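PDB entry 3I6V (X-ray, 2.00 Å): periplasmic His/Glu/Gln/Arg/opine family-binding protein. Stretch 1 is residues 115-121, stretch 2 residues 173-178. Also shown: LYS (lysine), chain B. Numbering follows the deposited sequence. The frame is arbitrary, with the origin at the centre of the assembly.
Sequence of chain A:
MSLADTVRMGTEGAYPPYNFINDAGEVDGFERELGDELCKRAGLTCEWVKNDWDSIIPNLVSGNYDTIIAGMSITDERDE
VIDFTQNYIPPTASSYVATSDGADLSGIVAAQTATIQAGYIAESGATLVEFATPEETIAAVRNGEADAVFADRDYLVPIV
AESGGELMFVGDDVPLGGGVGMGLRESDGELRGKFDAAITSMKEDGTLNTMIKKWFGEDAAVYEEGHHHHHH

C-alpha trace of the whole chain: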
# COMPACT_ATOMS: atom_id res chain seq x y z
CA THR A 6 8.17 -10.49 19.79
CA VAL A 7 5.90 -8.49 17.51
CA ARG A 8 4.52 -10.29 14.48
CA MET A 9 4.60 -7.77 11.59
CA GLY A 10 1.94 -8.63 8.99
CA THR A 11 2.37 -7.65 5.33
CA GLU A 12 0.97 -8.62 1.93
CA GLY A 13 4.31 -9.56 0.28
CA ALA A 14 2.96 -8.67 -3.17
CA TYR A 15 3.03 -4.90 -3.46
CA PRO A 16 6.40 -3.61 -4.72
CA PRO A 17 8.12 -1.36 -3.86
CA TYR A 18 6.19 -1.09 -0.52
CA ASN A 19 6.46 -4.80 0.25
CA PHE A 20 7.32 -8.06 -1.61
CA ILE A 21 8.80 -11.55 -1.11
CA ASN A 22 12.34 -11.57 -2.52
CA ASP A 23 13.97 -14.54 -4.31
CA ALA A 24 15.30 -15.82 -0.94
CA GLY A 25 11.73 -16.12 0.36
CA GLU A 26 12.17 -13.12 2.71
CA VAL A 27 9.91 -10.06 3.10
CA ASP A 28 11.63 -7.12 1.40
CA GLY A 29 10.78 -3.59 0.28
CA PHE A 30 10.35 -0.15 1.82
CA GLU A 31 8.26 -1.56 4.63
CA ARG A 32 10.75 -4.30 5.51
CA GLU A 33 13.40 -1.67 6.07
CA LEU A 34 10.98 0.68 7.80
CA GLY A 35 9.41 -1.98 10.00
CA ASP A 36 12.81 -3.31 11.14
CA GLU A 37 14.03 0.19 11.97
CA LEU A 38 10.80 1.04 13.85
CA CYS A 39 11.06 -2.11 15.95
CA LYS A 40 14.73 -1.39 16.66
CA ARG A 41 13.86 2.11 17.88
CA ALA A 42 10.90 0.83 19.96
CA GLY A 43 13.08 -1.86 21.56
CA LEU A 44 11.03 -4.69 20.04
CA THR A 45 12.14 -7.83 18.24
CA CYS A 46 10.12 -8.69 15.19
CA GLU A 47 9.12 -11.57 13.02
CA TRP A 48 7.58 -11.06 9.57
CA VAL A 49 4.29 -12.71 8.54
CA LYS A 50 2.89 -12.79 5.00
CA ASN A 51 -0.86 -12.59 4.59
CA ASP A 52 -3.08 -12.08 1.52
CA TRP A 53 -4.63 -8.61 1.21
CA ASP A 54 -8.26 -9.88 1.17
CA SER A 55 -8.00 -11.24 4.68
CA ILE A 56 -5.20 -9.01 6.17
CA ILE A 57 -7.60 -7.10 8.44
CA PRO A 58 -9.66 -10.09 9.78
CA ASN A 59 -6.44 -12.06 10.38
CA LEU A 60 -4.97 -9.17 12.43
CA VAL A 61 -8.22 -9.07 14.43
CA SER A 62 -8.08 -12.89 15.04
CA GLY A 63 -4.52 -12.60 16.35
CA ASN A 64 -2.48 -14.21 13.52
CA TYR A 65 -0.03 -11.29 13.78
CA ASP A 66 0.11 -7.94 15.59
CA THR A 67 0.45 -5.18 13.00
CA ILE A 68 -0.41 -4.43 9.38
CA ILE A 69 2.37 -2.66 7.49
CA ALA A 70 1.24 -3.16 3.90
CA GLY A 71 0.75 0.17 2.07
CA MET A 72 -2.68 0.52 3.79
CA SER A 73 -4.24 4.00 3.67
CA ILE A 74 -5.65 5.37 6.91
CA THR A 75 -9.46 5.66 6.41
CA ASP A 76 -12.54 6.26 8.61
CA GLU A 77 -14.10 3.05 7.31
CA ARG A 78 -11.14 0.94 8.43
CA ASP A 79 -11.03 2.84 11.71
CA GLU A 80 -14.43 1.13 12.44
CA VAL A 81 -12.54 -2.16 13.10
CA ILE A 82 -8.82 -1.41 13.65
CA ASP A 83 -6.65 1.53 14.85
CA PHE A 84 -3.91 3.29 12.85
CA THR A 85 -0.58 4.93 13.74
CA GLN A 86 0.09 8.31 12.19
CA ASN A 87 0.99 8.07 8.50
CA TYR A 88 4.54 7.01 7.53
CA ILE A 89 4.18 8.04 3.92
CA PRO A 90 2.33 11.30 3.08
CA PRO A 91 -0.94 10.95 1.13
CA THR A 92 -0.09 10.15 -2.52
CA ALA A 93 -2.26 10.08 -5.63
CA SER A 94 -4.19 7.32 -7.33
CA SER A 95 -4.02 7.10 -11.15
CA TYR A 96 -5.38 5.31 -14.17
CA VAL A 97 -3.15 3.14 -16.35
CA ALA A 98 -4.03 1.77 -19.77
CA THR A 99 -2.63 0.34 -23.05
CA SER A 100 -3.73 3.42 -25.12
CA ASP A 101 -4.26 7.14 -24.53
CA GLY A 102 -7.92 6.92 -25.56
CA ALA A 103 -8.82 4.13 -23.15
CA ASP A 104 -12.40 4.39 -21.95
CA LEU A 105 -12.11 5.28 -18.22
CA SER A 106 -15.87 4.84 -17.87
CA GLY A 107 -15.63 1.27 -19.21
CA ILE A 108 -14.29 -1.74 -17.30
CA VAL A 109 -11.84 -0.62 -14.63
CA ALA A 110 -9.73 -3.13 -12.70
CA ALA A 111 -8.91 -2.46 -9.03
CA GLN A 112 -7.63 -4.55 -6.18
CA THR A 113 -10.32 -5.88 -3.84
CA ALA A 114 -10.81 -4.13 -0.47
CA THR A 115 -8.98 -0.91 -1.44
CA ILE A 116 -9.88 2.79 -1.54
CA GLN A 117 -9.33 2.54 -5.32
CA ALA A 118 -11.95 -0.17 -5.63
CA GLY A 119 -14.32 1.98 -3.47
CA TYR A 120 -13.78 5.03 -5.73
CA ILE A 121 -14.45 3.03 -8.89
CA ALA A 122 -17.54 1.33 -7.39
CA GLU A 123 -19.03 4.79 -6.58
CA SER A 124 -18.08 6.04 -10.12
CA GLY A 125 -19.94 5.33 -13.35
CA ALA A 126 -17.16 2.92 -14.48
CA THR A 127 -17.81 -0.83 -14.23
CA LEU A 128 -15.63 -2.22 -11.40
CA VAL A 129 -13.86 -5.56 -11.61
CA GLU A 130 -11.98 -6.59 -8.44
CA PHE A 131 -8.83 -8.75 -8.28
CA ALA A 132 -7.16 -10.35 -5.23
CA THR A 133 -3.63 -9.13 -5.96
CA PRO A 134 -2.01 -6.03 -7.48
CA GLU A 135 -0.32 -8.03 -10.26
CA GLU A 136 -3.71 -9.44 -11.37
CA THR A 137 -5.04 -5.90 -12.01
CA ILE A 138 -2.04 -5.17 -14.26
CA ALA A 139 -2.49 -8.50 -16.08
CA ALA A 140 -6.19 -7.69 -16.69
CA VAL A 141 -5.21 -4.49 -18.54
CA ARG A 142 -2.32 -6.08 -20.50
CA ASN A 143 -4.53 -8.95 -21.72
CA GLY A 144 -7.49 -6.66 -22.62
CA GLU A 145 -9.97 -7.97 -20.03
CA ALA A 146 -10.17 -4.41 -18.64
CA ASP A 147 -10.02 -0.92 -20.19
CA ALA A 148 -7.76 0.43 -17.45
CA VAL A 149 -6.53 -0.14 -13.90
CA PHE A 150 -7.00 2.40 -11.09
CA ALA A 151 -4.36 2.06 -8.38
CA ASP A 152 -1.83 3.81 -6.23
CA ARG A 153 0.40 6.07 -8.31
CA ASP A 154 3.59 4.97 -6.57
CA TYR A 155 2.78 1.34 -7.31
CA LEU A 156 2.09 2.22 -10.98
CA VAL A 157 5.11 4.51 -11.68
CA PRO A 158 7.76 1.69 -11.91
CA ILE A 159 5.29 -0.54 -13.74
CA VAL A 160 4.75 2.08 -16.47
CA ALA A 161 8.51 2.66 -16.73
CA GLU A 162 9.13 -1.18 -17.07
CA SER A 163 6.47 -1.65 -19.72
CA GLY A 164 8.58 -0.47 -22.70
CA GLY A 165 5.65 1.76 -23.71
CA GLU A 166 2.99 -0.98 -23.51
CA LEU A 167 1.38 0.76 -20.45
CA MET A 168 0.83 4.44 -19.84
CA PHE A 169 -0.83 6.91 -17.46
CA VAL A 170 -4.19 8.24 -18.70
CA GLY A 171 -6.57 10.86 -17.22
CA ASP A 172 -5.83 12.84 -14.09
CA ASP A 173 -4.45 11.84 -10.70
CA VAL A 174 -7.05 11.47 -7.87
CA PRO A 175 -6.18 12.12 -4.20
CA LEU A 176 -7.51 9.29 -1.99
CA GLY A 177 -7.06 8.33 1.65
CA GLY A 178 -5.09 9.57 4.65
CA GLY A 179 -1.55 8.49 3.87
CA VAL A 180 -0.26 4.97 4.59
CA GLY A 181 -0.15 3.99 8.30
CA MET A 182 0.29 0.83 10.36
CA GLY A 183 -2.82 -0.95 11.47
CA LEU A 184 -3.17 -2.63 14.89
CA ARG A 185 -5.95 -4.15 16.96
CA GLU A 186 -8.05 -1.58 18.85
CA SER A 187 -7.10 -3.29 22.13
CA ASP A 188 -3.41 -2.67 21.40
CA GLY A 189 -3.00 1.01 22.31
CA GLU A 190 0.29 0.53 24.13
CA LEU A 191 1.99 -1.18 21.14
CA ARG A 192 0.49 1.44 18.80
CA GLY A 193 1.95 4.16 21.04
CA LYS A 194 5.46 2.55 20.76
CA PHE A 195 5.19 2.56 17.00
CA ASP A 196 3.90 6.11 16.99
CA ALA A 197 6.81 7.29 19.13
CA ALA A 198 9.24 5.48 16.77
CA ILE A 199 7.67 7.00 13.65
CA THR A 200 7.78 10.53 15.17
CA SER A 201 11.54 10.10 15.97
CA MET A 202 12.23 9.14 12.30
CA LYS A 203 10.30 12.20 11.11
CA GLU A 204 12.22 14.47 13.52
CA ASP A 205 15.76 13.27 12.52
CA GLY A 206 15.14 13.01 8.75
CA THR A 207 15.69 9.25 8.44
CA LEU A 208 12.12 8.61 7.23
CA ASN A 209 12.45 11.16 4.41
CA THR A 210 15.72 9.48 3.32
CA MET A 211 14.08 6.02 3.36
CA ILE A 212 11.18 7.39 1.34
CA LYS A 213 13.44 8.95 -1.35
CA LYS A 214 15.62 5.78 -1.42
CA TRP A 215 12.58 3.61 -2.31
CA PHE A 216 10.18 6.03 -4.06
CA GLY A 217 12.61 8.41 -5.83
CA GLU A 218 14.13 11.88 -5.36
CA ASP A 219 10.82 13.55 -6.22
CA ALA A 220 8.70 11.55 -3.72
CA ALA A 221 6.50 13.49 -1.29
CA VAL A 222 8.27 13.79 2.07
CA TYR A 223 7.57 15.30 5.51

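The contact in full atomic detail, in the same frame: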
# COMPACT_ATOMS: atom_id res chain seq x y z
N THR A 115 -9.85 -2.09 -1.45
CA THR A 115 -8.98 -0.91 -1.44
C THR A 115 -9.81 0.38 -1.62
O THR A 115 -10.97 0.33 -2.06
CB THR A 115 -7.93 -0.93 -2.59
OG1 THR A 115 -8.59 -1.00 -3.84
CG2 THR A 115 -6.91 -2.12 -2.42
N ILE A 116 -9.19 1.51 -1.34
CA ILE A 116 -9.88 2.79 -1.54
C ILE A 116 -10.11 2.99 -3.03
O ILE A 116 -11.10 3.62 -3.43
CB ILE A 116 -9.12 3.96 -0.90
CG1 ILE A 116 -7.72 4.12 -1.52
CG2 ILE A 116 -9.00 3.71 0.62
CD1 ILE A 116 -6.82 5.11 -0.82
N GLN A 117 -9.21 2.42 -3.84
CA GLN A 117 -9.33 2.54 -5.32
C GLN A 117 -10.54 1.78 -5.81
O GLN A 117 -11.33 2.32 -6.60
CB GLN A 117 -8.03 2.12 -6.04
CG GLN A 117 -6.89 3.15 -5.88
CD GLN A 117 -6.13 2.98 -4.57
OE1 GLN A 117 -6.36 2.00 -3.85
NE2 GLN A 117 -5.22 3.92 -4.25
N ALA A 118 -10.72 0.56 -5.33
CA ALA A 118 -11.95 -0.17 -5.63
C ALA A 118 -13.19 0.61 -5.16
O ALA A 118 -14.17 0.68 -5.89
CB ALA A 118 -11.95 -1.57 -5.00
N GLY A 119 -13.17 1.17 -3.96
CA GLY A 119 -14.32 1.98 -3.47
C GLY A 119 -14.66 3.17 -4.39
O GLY A 119 -15.83 3.43 -4.67
N TYR A 120 -13.63 3.85 -4.87
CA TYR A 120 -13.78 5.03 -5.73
C TYR A 120 -14.38 4.61 -7.06
O TYR A 120 -15.30 5.25 -7.57
CB TYR A 120 -12.41 5.68 -5.95
CG TYR A 120 -12.43 6.86 -6.91
CD1 TYR A 120 -12.57 8.16 -6.44
CD2 TYR A 120 -12.26 6.67 -8.29
CE1 TYR A 120 -12.58 9.27 -7.33
CE2 TYR A 120 -12.24 7.76 -9.18
CZ TYR A 120 -12.41 9.05 -8.71
OH TYR A 120 -12.40 10.12 -9.61
N ILE A 121 -13.88 3.51 -7.63
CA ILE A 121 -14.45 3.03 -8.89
C ILE A 121 -15.89 2.53 -8.72
O ILE A 121 -16.74 2.79 -9.60
CB ILE A 121 -13.57 1.95 -9.56
CG1 ILE A 121 -12.19 2.53 -9.87
CG2 ILE A 121 -14.29 1.36 -10.80
CD1 ILE A 121 -12.18 3.76 -10.86
N ASP A 173 -4.62 12.34 -12.06
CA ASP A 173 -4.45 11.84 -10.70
C ASP A 173 -5.69 12.15 -9.81
O ASP A 173 -6.37 13.15 -10.02
CB ASP A 173 -3.21 12.48 -10.08
CG ASP A 173 -1.89 12.01 -10.73
OD1 ASP A 173 -1.89 11.02 -11.52
OD2 ASP A 173 -0.86 12.64 -10.43
N VAL A 174 -5.94 11.29 -8.82
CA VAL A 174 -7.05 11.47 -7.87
C VAL A 174 -6.47 11.31 -6.45
O VAL A 174 -5.85 10.28 -6.14
CB VAL A 174 -8.18 10.44 -8.09
CG1 VAL A 174 -9.37 10.68 -7.13
CG2 VAL A 174 -8.65 10.42 -9.55
N PRO A 175 -6.68 12.31 -5.57
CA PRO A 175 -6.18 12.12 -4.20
C PRO A 175 -7.13 11.23 -3.41
O PRO A 175 -8.33 11.47 -3.40
CB PRO A 175 -6.14 13.56 -3.62
CG PRO A 175 -6.42 14.49 -4.81
CD PRO A 175 -7.27 13.65 -5.76
N LEU A 176 -6.63 10.17 -2.77
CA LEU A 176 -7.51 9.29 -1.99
C LEU A 176 -6.81 8.87 -0.73
O LEU A 176 -5.64 8.46 -0.80
CB LEU A 176 -7.89 8.02 -2.80
CG LEU A 176 -8.93 8.09 -3.89
CD1 LEU A 176 -9.08 6.70 -4.59
CD2 LEU A 176 -10.31 8.57 -3.33
N GLY A 177 -7.51 8.98 0.41
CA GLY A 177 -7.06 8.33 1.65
C GLY A 177 -6.10 9.18 2.46
O GLY A 177 -5.62 10.21 1.98
N GLY A 178 -5.81 8.75 3.69
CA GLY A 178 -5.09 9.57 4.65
C GLY A 178 -3.58 9.37 4.75
O GLY A 178 -2.99 9.69 5.77
N LYS B . -3.43 2.49 -0.21
CA LYS B . -4.59 1.81 -0.86
C LYS B . -5.57 1.30 0.17
O LYS B . -5.26 1.34 1.36
CB LYS B . -4.11 0.65 -1.76
CG LYS B . -3.49 -0.53 -1.02
CD LYS B . -2.97 -1.60 -2.04
CE LYS B . -2.39 -2.89 -1.35
NZ LYS B . -1.80 -3.84 -2.42
OXT LYS B . -6.69 0.82 -0.19

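The helix start that binds the free lysine ligand also packs against a distant segment of the chain, yet no hydrogen bond joins the two stretches: the contact, 274 Å² summed over both sides, rests on apolar packing. The backbones come closest at Ile 116 and Leu 176, whose CA atoms lie 6.9 Å apart, a spacing that leaves room for side chains between them.

Thr 115 caps the helix. Its OG1 accepts from Ala 118 N at 3.0 Å with an N-H...O angle of 170°, and the first helical turn follows with Gly 119 N to Thr 115 O at 3.0 Å. Ile 116 N donates to LYS OXT at 2.8 Å (158°), and the same residue's side chain, with CG1 3.7 Å from LYS OXT, lies beside the ligand while its CD1 reaches Leu 176.

Leu 176 has the largest covered area, 89 Å². Ile 116 CD1 lies 3.7 Å from Leu 176 CB, and Tyr 120 CB lies 3.7 Å from Leu 176 CD1, so residues one helical turn apart both pack on this leucine. Farther along, Tyr 120 CE1 reaches Val 174 CG1 at 3.5 Å, with the ring oblique to it.

At Gly 177, an ideal CB would sit 2.9 Å from Ile 116 CD1, a clash; its phi of 88° independently favours glycine.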